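Local coordinates for type III Pentaketide Synthase (Neurospora crassa, PDB 3EUT), which probably acts as an acyltransferase of the chalcone and stilbene synthase family, building pentaketide products, and is seen here with a long-chain fatty acid bound, at residues S52-P57 / S177-R182; A173-T178 / N329-T334. All coordinates share one frame; numbering follows the deposited sequence.

Contact 1. Residues S52-P57 / S177-R182; sequences SSIGNP and STTMVR. With DCR (icosanoic acid), chain E.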
ATOM      1  N   SER A  52       6.980  21.119 -12.279  1.00 26.28           N
ATOM      2  CA  SER A  52       7.195  21.339 -10.850  1.00 26.91           C
ATOM      3  C   SER A  52       8.265  20.410 -10.290  1.00 26.60           C
ATOM      4  O   SER A  52       8.239  19.191 -10.516  1.00 26.67           O
ATOM      5  CB  SER A  52       5.885  21.133 -10.094  1.00 27.10           C
ATOM      6  OG  SER A  52       5.059  22.262 -10.294  1.00 31.00           O
ATOM      7  N   SER A  53       9.211  20.979  -9.555  1.00 25.66           N
ATOM      8  CA  SER A  53      10.252  20.161  -8.943  1.00 25.78           C
ATOM      9  C   SER A  53      10.608  20.683  -7.562  1.00 25.30           C
ATOM     10  O   SER A  53      10.521  21.883  -7.292  1.00 25.14           O
ATOM     11  CB  SER A  53      11.508  20.145  -9.831  1.00 25.79           C
ATOM     12  OG  SER A  53      12.562  19.444  -9.207  1.00 26.80           O
ATOM     13  N   ILE A  54      11.022  19.768  -6.700  1.00 25.43           N
ATOM     14  CA  ILE A  54      11.556  20.109  -5.388  1.00 26.00           C
ATOM     15  C   ILE A  54      12.910  20.853  -5.478  1.00 26.38           C
ATOM     16  O   ILE A  54      13.368  21.408  -4.488  1.00 26.49           O
ATOM     17  CB  ILE A  54      11.738  18.851  -4.489  1.00 25.73           C
ATOM     18  CG1 ILE A  54      12.707  17.861  -5.151  1.00 26.72           C
ATOM     19  CG2 ILE A  54      10.374  18.199  -4.152  1.00 26.56           C
ATOM     20  CD1 ILE A  54      13.081  16.704  -4.289  1.00 28.54           C
ATOM     21  N   GLY A  55      13.545  20.840  -6.645  1.00 26.95           N
ATOM     22  CA  GLY A  55      14.825  21.526  -6.816  1.00 28.22           C
ATOM     23  C   GLY A  55      15.105  21.995  -8.226  1.00 29.18           C
ATOM     24  O   GLY A  55      14.229  21.953  -9.094  1.00 29.39           O
ATOM     25  N   ASN A  56      16.332  22.467  -8.448  1.00 30.03           N
ATOM     26  CA  ASN A  56      16.804  22.835  -9.777  1.00 30.79           C
ATOM     27  C   ASN A  56      18.024  21.988 -10.199  1.00 31.55           C
ATOM     28  O   ASN A  56      18.520  21.180  -9.397  1.00 31.67           O
ATOM     29  CB  ASN A  56      17.077  24.353  -9.857  1.00 31.12           C
ATOM     30  CG  ASN A  56      18.190  24.817  -8.934  1.00 32.47           C
ATOM     31  OD1 ASN A  56      19.168  24.098  -8.672  1.00 34.19           O
ATOM     32  ND2 ASN A  56      18.061  26.045  -8.452  1.00 33.77           N
ATOM     33  N   PRO A  57      18.501  22.141 -11.460  1.00 32.00           N
ATOM     34  CA  PRO A  57      19.684  21.403 -11.931  1.00 32.33           C
ATOM     35  C   PRO A  57      20.976  21.489 -11.089  1.00 32.60           C
ATOM     36  O   PRO A  57      21.889  20.692 -11.317  1.00 32.78           O
ATOM     37  CB  PRO A  57      19.907  21.971 -13.341  1.00 32.48           C
ATOM     38  CG  PRO A  57      18.544  22.353 -13.780  1.00 32.38           C
ATOM     39  CD  PRO A  57      17.923  22.953 -12.549  1.00 31.77           C
ATOM     40  N   SER A 177       9.126  12.632  -8.383  1.00 24.77           N
ATOM     41  CA  SER A 177       9.738  11.916  -9.491  1.00 25.64           C
ATOM     42  C   SER A 177      10.992  12.594 -10.051  1.00 25.57           C
ATOM     43  O   SER A 177      11.816  11.930 -10.672  1.00 24.82           O
ATOM     44  CB  SER A 177       8.720  11.682 -10.603  1.00 26.09           C
ATOM     45  OG  SER A 177       7.967  12.844 -10.877  1.00 29.35           O
ATOM     46  N   THR A 178      11.151  13.896  -9.840  1.00 25.74           N
ATOM     47  CA  THR A 178      12.212  14.614 -10.566  1.00 26.28           C
ATOM     48  C   THR A 178      13.627  14.239 -10.120  1.00 26.52           C
ATOM     49  O   THR A 178      14.579  14.431 -10.881  1.00 26.94           O
ATOM     50  CB  THR A 178      12.051  16.146 -10.558  1.00 26.04           C
ATOM     51  OG1 THR A 178      12.098  16.635  -9.216  1.00 27.52           O
ATOM     52  CG2 THR A 178      10.753  16.564 -11.261  1.00 24.62           C
ATOM     53  N   THR A 179      13.742  13.705  -8.903  1.00 26.70           N
ATOM     54  CA  THR A 179      15.011  13.234  -8.340  1.00 27.29           C
ATOM     55  C   THR A 179      15.589  12.022  -9.060  1.00 27.11           C
ATOM     56  O   THR A 179      16.766  11.700  -8.878  1.00 27.30           O
ATOM     57  CB  THR A 179      14.872  12.857  -6.842  1.00 27.89           C
ATOM     58  OG1 THR A 179      13.698  12.044  -6.644  1.00 28.61           O
ATOM     59  CG2 THR A 179      14.761  14.093  -5.997  1.00 28.59           C
ATOM     60  N   MET A 180      14.773  11.341  -9.862  1.00 27.10           N
ATOM     61  CA  MET A 180      15.251  10.156 -10.576  1.00 26.83           C
ATOM     62  C   MET A 180      15.804  10.498 -11.950  1.00 26.39           C
ATOM     63  O   MET A 180      16.044   9.614 -12.772  1.00 26.41           O
ATOM     64  CB  MET A 180      14.187   9.046 -10.618  1.00 27.09           C
ATOM     65  CG  MET A 180      14.034   8.308  -9.255  1.00 26.93           C
ATOM     66  SD  MET A 180      12.556   7.256  -9.212  1.00 26.97           S
ATOM     67  CE  MET A 180      11.840   7.772  -7.647  1.00 28.79           C
ATOM     68  N   VAL A 181      16.042  11.786 -12.181  1.00 25.79           N
ATOM     69  CA  VAL A 181      16.565  12.250 -13.460  1.00 26.05           C
ATOM     70  C   VAL A 181      17.891  11.573 -13.844  1.00 25.91           C
ATOM     71  O   VAL A 181      18.055  11.168 -14.987  1.00 26.02           O
ATOM     72  CB  VAL A 181      16.688  13.804 -13.527  1.00 25.65           C
ATOM     73  CG1 VAL A 181      17.654  14.340 -12.480  1.00 25.66           C
ATOM     74  CG2 VAL A 181      17.077  14.268 -14.932  1.00 25.18           C
ATOM     75  N   ARG A 182      18.810  11.447 -12.895  1.00 26.09           N
ATOM     76  CA  ARG A 182      20.130  10.859 -13.178  1.00 26.24           C
ATOM     77  C   ARG A 182      20.043   9.372 -13.473  1.00 26.45           C
ATOM     78  O   ARG A 182      20.834   8.837 -14.253  1.00 25.88           O
ATOM     79  CB  ARG A 182      21.100  11.113 -12.020  1.00 26.45           C
ATOM     80  CG  ARG A 182      21.605  12.560 -11.892  1.00 28.45           C
ATOM     81  CD  ARG A 182      22.663  12.914 -12.952  1.00 29.82           C
ATOM     82  NE  ARG A 182      23.802  12.000 -12.914  1.00 30.38           N
ATOM     83  CZ  ARG A 182      24.871  12.158 -12.140  1.00 30.83           C
ATOM     84  NH1 ARG A 182      24.980  13.209 -11.335  1.00 29.51           N
ATOM     85  NH2 ARG A 182      25.839  11.251 -12.166  1.00 32.93           N
TER
HETATM   86  O1  DCR E   1       5.117   4.312 -14.134  1.00 59.49           O
HETATM   87  C1  DCR E   1       4.761   5.241 -13.359  1.00 58.98           C
HETATM   88  O2  DCR E   1       3.803   5.135 -12.559  1.00 58.61           O
HETATM   89  C2  DCR E   1       5.518   6.552 -13.419  1.00 57.46           C
HETATM   90  C3  DCR E   1       5.904   7.095 -12.040  1.00 55.65           C
HETATM   91  C4  DCR E   1       6.829   8.320 -12.098  1.00 54.36           C
HETATM   92  C5  DCR E   1       8.060   8.109 -12.978  1.00 52.55           C
HETATM   93  C6  DCR E   1       9.248   8.999 -12.611  1.00 51.26           C
HETATM   94  C7  DCR E   1      10.228   9.116 -13.779  1.00 50.42           C
HETATM   95  C8  DCR E   1      11.413  10.045 -13.518  1.00 48.96           C
HETATM   96  C9  DCR E   1      11.205  11.372 -14.238  1.00 48.09           C
HETATM   97  C10 DCR E   1      12.352  12.354 -14.038  1.00 46.83           C
HETATM   98  C11 DCR E   1      11.866  13.776 -14.301  1.00 45.53           C
HETATM   99  C12 DCR E   1      12.978  14.659 -14.848  1.00 45.27           C
HETATM  100  C13 DCR E   1      13.465  15.644 -13.800  1.00 45.00           C
HETATM  101  C14 DCR E   1      13.757  17.041 -14.343  1.00 44.69           C
HETATM  102  C15 DCR E   1      14.154  17.952 -13.186  1.00 44.66           C
HETATM  103  C16 DCR E   1      15.642  18.298 -13.127  1.00 44.37           C
HETATM  104  C17 DCR E   1      16.301  17.887 -11.807  1.00 44.94           C
HETATM  105  C18 DCR E   1      15.676  18.495 -10.556  1.00 42.49           C
HETATM  106  C19 DCR E   1      16.584  18.249  -9.362  1.00 42.59           C
HETATM  107  C20 DCR E   1      15.827  17.757  -8.151  1.00 43.67           C

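Contact 2. Residues A173-T178 / N329-T334; sequences ALEVST and NSSSAT. With DCR (icosanoic acid), chain E.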
ATOM      1  N   ALA A 173      -2.125  12.121  -1.996  1.00 21.06           N
ATOM      2  CA  ALA A 173      -1.166  11.620  -2.964  1.00 20.94           C
ATOM      3  C   ALA A 173       0.060  12.542  -2.933  1.00 20.87           C
ATOM      4  O   ALA A 173      -0.068  13.767  -2.914  1.00 20.12           O
ATOM      5  CB  ALA A 173      -1.766  11.593  -4.355  1.00 20.16           C
ATOM      6  N   LEU A 174       1.231  11.925  -2.919  1.00 21.01           N
ATOM      7  CA  LEU A 174       2.508  12.625  -2.900  1.00 21.45           C
ATOM      8  C   LEU A 174       3.430  11.923  -3.881  1.00 22.10           C
ATOM      9  O   LEU A 174       3.669  10.724  -3.751  1.00 22.56           O
ATOM     10  CB  LEU A 174       3.134  12.583  -1.497  1.00 20.74           C
ATOM     11  CG  LEU A 174       4.600  13.058  -1.390  1.00 20.04           C
ATOM     12  CD1 LEU A 174       4.750  14.504  -1.932  1.00 20.04           C
ATOM     13  CD2 LEU A 174       5.105  12.981   0.030  1.00 21.36           C
ATOM     14  N   GLU A 175       3.946  12.658  -4.862  1.00 22.88           N
ATOM     15  CA  GLU A 175       4.918  12.091  -5.781  1.00 22.97           C
ATOM     16  C   GLU A 175       6.141  13.002  -5.925  1.00 23.99           C
ATOM     17  O   GLU A 175       6.017  14.227  -6.075  1.00 23.23           O
ATOM     18  CB  GLU A 175       4.286  11.792  -7.133  1.00 23.33           C
ATOM     19  CG  GLU A 175       3.000  10.901  -7.055  1.00 25.30           C
ATOM     20  CD  GLU A 175       3.292   9.413  -6.813  1.00 28.83           C
ATOM     21  OE1 GLU A 175       4.468   9.057  -6.550  1.00 27.89           O
ATOM     22  OE2 GLU A 175       2.336   8.596  -6.892  1.00 29.54           O
ATOM     23  N   VAL A 176       7.312  12.388  -5.830  1.00 23.66           N
ATOM     24  CA  VAL A 176       8.574  13.073  -6.069  1.00 24.48           C
ATOM     25  C   VAL A 176       9.324  12.261  -7.121  1.00 24.58           C
ATOM     26  O   VAL A 176      10.065  11.328  -6.801  1.00 25.25           O
ATOM     27  CB  VAL A 176       9.410  13.254  -4.770  1.00 24.18           C
ATOM     28  CG1 VAL A 176      10.766  13.930  -5.085  1.00 25.40           C
ATOM     29  CG2 VAL A 176       8.656  14.077  -3.752  1.00 24.41           C
ATOM     30  N   SER A 177       9.126  12.632  -8.383  1.00 24.77           N
ATOM     31  CA  SER A 177       9.738  11.916  -9.491  1.00 25.64           C
ATOM     32  C   SER A 177      10.992  12.594 -10.051  1.00 25.57           C
ATOM     33  O   SER A 177      11.816  11.930 -10.672  1.00 24.82           O
ATOM     34  CB  SER A 177       8.720  11.682 -10.603  1.00 26.09           C
ATOM     35  OG  SER A 177       7.967  12.844 -10.877  1.00 29.35           O
ATOM     36  N   THR A 178      11.151  13.896  -9.840  1.00 25.74           N
ATOM     37  CA  THR A 178      12.212  14.614 -10.566  1.00 26.28           C
ATOM     38  C   THR A 178      13.627  14.239 -10.120  1.00 26.52           C
ATOM     39  O   THR A 178      14.579  14.431 -10.881  1.00 26.94           O
ATOM     40  CB  THR A 178      12.051  16.146 -10.558  1.00 26.04           C
ATOM     41  OG1 THR A 178      12.098  16.635  -9.216  1.00 27.52           O
ATOM     42  CG2 THR A 178      10.753  16.564 -11.261  1.00 24.62           C
ATOM     43  N   ASN A 329       3.146  16.005 -15.650  1.00 23.72           N
ATOM     44  CA  ASN A 329       2.428  14.838 -15.073  1.00 23.43           C
ATOM     45  C   ASN A 329       3.003  14.493 -13.689  1.00 23.03           C
ATOM     46  O   ASN A 329       4.113  13.970 -13.614  1.00 22.97           O
ATOM     47  CB  ASN A 329       2.544  13.655 -16.062  1.00 23.17           C
ATOM     48  CG  ASN A 329       1.882  12.347 -15.556  1.00 23.89           C
ATOM     49  OD1 ASN A 329       1.424  12.250 -14.423  1.00 23.03           O
ATOM     50  ND2 ASN A 329       1.862  11.340 -16.417  1.00 23.71           N
ATOM     51  N   SER A 330       2.274  14.795 -12.603  1.00 22.37           N
ATOM     52  CA  SER A 330       2.735  14.498 -11.226  1.00 23.55           C
ATOM     53  C   SER A 330       2.149  13.179 -10.679  1.00 23.65           C
ATOM     54  O   SER A 330       1.914  13.030  -9.474  1.00 23.35           O
ATOM     55  CB  SER A 330       2.400  15.644 -10.255  1.00 23.98           C
ATOM     56  OG  SER A 330       2.865  16.893 -10.741  1.00 26.25           O
ATOM     57  N   SER A 331       1.927  12.246 -11.594  1.00 23.43           N
ATOM     58  CA  SER A 331       1.488  10.901 -11.295  1.00 24.01           C
ATOM     59  C   SER A 331       0.215  10.946 -10.447  1.00 23.71           C
ATOM     60  O   SER A 331      -0.732  11.653 -10.807  1.00 22.26           O
ATOM     61  CB  SER A 331       2.647  10.083 -10.686  1.00 24.69           C
ATOM     62  OG  SER A 331       2.293   8.733 -10.440  1.00 25.99           O
ATOM     63  N   SER A 332       0.191  10.226  -9.326  1.00 23.60           N
ATOM     64  CA  SER A 332      -1.044  10.087  -8.530  1.00 23.67           C
ATOM     65  C   SER A 332      -1.609  11.387  -7.955  1.00 23.91           C
ATOM     66  O   SER A 332      -2.799  11.456  -7.614  1.00 23.67           O
ATOM     67  CB  SER A 332      -0.832   9.086  -7.389  1.00 23.45           C
ATOM     68  OG  SER A 332       0.093   9.600  -6.447  1.00 23.08           O
ATOM     69  N   ALA A 333      -0.752  12.400  -7.819  1.00 24.54           N
ATOM     70  CA  ALA A 333      -1.156  13.706  -7.248  1.00 24.35           C
ATOM     71  C   ALA A 333      -1.892  14.629  -8.228  1.00 24.59           C
ATOM     72  O   ALA A 333      -2.547  15.608  -7.803  1.00 24.88           O
ATOM     73  CB  ALA A 333       0.051  14.430  -6.632  1.00 24.47           C
ATOM     74  N   THR A 334      -1.826  14.304  -9.519  1.00 23.75           N
ATOM     75  CA  THR A 334      -2.334  15.203 -10.559  1.00 23.60           C
ATOM     76  C   THR A 334      -3.860  15.337 -10.556  1.00 22.99           C
ATOM     77  O   THR A 334      -4.384  16.439 -10.710  1.00 21.37           O
ATOM     78  CB  THR A 334      -1.858  14.814 -11.957  1.00 23.86           C
ATOM     79  OG1 THR A 334      -0.465  14.469 -11.906  1.00 25.14           O
ATOM     80  CG2 THR A 334      -2.042  15.995 -12.935  1.00 24.33           C
TER
HETATM   81  O1  DCR E   1       5.117   4.312 -14.134  1.00 59.49           O
HETATM   82  C1  DCR E   1       4.761   5.241 -13.359  1.00 58.98           C
HETATM   83  O2  DCR E   1       3.803   5.135 -12.559  1.00 58.61           O
HETATM   84  C2  DCR E   1       5.518   6.552 -13.419  1.00 57.46           C
HETATM   85  C3  DCR E   1       5.904   7.095 -12.040  1.00 55.65           C
HETATM   86  C4  DCR E   1       6.829   8.320 -12.098  1.00 54.36           C
HETATM   87  C5  DCR E   1       8.060   8.109 -12.978  1.00 52.55           C
HETATM   88  C6  DCR E   1       9.248   8.999 -12.611  1.00 51.26           C
HETATM   89  C7  DCR E   1      10.228   9.116 -13.779  1.00 50.42           C
HETATM   90  C8  DCR E   1      11.413  10.045 -13.518  1.00 48.96           C
HETATM   91  C9  DCR E   1      11.205  11.372 -14.238  1.00 48.09           C
HETATM   92  C10 DCR E   1      12.352  12.354 -14.038  1.00 46.83           C
HETATM   93  C11 DCR E   1      11.866  13.776 -14.301  1.00 45.53           C
HETATM   94  C12 DCR E   1      12.978  14.659 -14.848  1.00 45.27           C
HETATM   95  C13 DCR E   1      13.465  15.644 -13.800  1.00 45.00           C
HETATM   96  C14 DCR E   1      13.757  17.041 -14.343  1.00 44.69           C
HETATM   97  C15 DCR E   1      14.154  17.952 -13.186  1.00 44.66           C
HETATM   98  C16 DCR E   1      15.642  18.298 -13.127  1.00 44.37           C
HETATM   99  C17 DCR E   1      16.301  17.887 -11.807  1.00 44.94           C
HETATM  100  C18 DCR E   1      15.676  18.495 -10.556  1.00 42.49           C
HETATM  101  C19 DCR E   1      16.584  18.249  -9.362  1.00 42.59           C
HETATM  102  C20 DCR E   1      15.827  17.757  -8.151  1.00 43.67           C

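Contact 1. Residues S52-P57 / S177-R182
Ser52 and Thr178 meet at a flat group, the backbone carbonyl of Ser52. Methyl CG2 of Thr178 lies 3.7 Å from Ser52 O, at the oxygen end of the peptide and off its plane. Two more carbonyls face the bound icosanoic acid: Thr178 O approaches its C13 at 3.4 Å, and Asn56 O lies 3.5 Å from its C19. Asp203 supplies another flat group. Its carboxylate oxygen OD2 is hydrogen-bonded to both Thr178 OG1 and the backbone N of Ile54, so one acid ties the two segments together.

The direct polar contact joins two hydroxyls, Ser53 OG and Thr178 OG1, 2.8 Å apart. Ser53 OG also lies 3.0 Å from Gly55 O. Thr178 OG1 sits between its backbone N and carbonyl carbon (chi1 61°), which turns it to Ser53 and leaves CG2 for Ser52 O. The apolar contact is small. Ile54 CD1 touches Thr179 CG2 at 3.5 Å, with the two side chains crossing at about a right angle. Val76 and Asp80 of helix 70-96 also touch Ile54.

The icosanoic acid runs beside both segments. Ser177 CB touches its C6 at 3.4 Å, and Val181 CB packs on C13. Farther along the alkyl chain, Ser53 OG meets C18 at 3.5 Å. The terminal C20 lies next to Gly55, where a beta carbon would crowd it.

The fatty chain thus runs along a partly polar wall. The hydroxyls of Ser53 and Thr178 have oxygen partners in the protein, and the lipid makes only van der Waals contact with them. This is consistent with a tunnel that accepts a long acyl chain through close fit and hydrophobic burial.

Contact 2. Residues A173-T178 / N329-T334
Glu175 and Ser332 form the hydrogen bond that crosses between the segments. Ser332 OG donates to Glu175 OE2 over a very short 2.5 Å. The Ser332 hydroxyl lies between its backbone N and carbonyl carbon (chi1 67°), which sets it facing the acid. The other carboxylate oxygen, OE1, is hydrogen-bonded to Thr110 OG1, Cys111 N and Thr112 OG1. Both ends of the group are therefore held, and its rotation is fixed. With an alanine here in place of Glu175, the Ser332 hydroxyl and Cys111 N would probably lose their carboxylate partner, and a gap would open beside Ser331 CB.

Packing supports this bond. Glu175 CG lies anti to the carbonyl carbon (chi1 -54°), which puts it 3.4 Å from Ser330 O and 3.7 Å from Ser331 CB. The bend at chi2 (-77°) then turns the carboxylate toward Ser332. Nearby, Ala173 CB rests 3.4 Å from Ser332 O and meets Ala333 CB at 4.1 Å.

Hydrogen bonds inside 329-334 shape the loop. Ser331 N donates a hydrogen bond to Asn329 OD1 at 2.9 Å, making an Asx turn. Ser331 O takes two bonds from Thr334, one from N and one from OG1, both from the same face of its plane. Asn329 also bonds through OD1 to His296 NE2 and through ND2 to the modified residue at position 143. This is consistent with the Cys-His-Asn catalytic triad of the family.

Strand 168-175 lies between strands 105-109 and 204-211 in the large mixed sheet. Leu174 points to the opposite side from Ala173 and Glu175, and packs on helix 70-96. The loop lies across the Ala173 and Glu175 side, between helices 318-327 and 334-342, with Ala333 against Cys204 of strand 204-211.

In the fold
The centres of the two contacts are about 12 Å apart. They share Ser177 and Thr178, between helix 181-191 and strand 168-175, which belongs to the large mixed sheet, as in the thiolase-like fold. Along the chain, segment 52-57 comes first, the shared region next and segment 329-334 last. Contact 1 stays within the N-terminal half, its centre about 17 Å from the centre of the chain. The centre of contact 2 is about 6 Å from it, and that contact joins the N-terminal half to the C-terminal one. Ile54 CD1 packs on Val176 CG1 at 3.7 Å. Together they link the wall along the bound fatty acid to the loop carrying the probable triad asparagine.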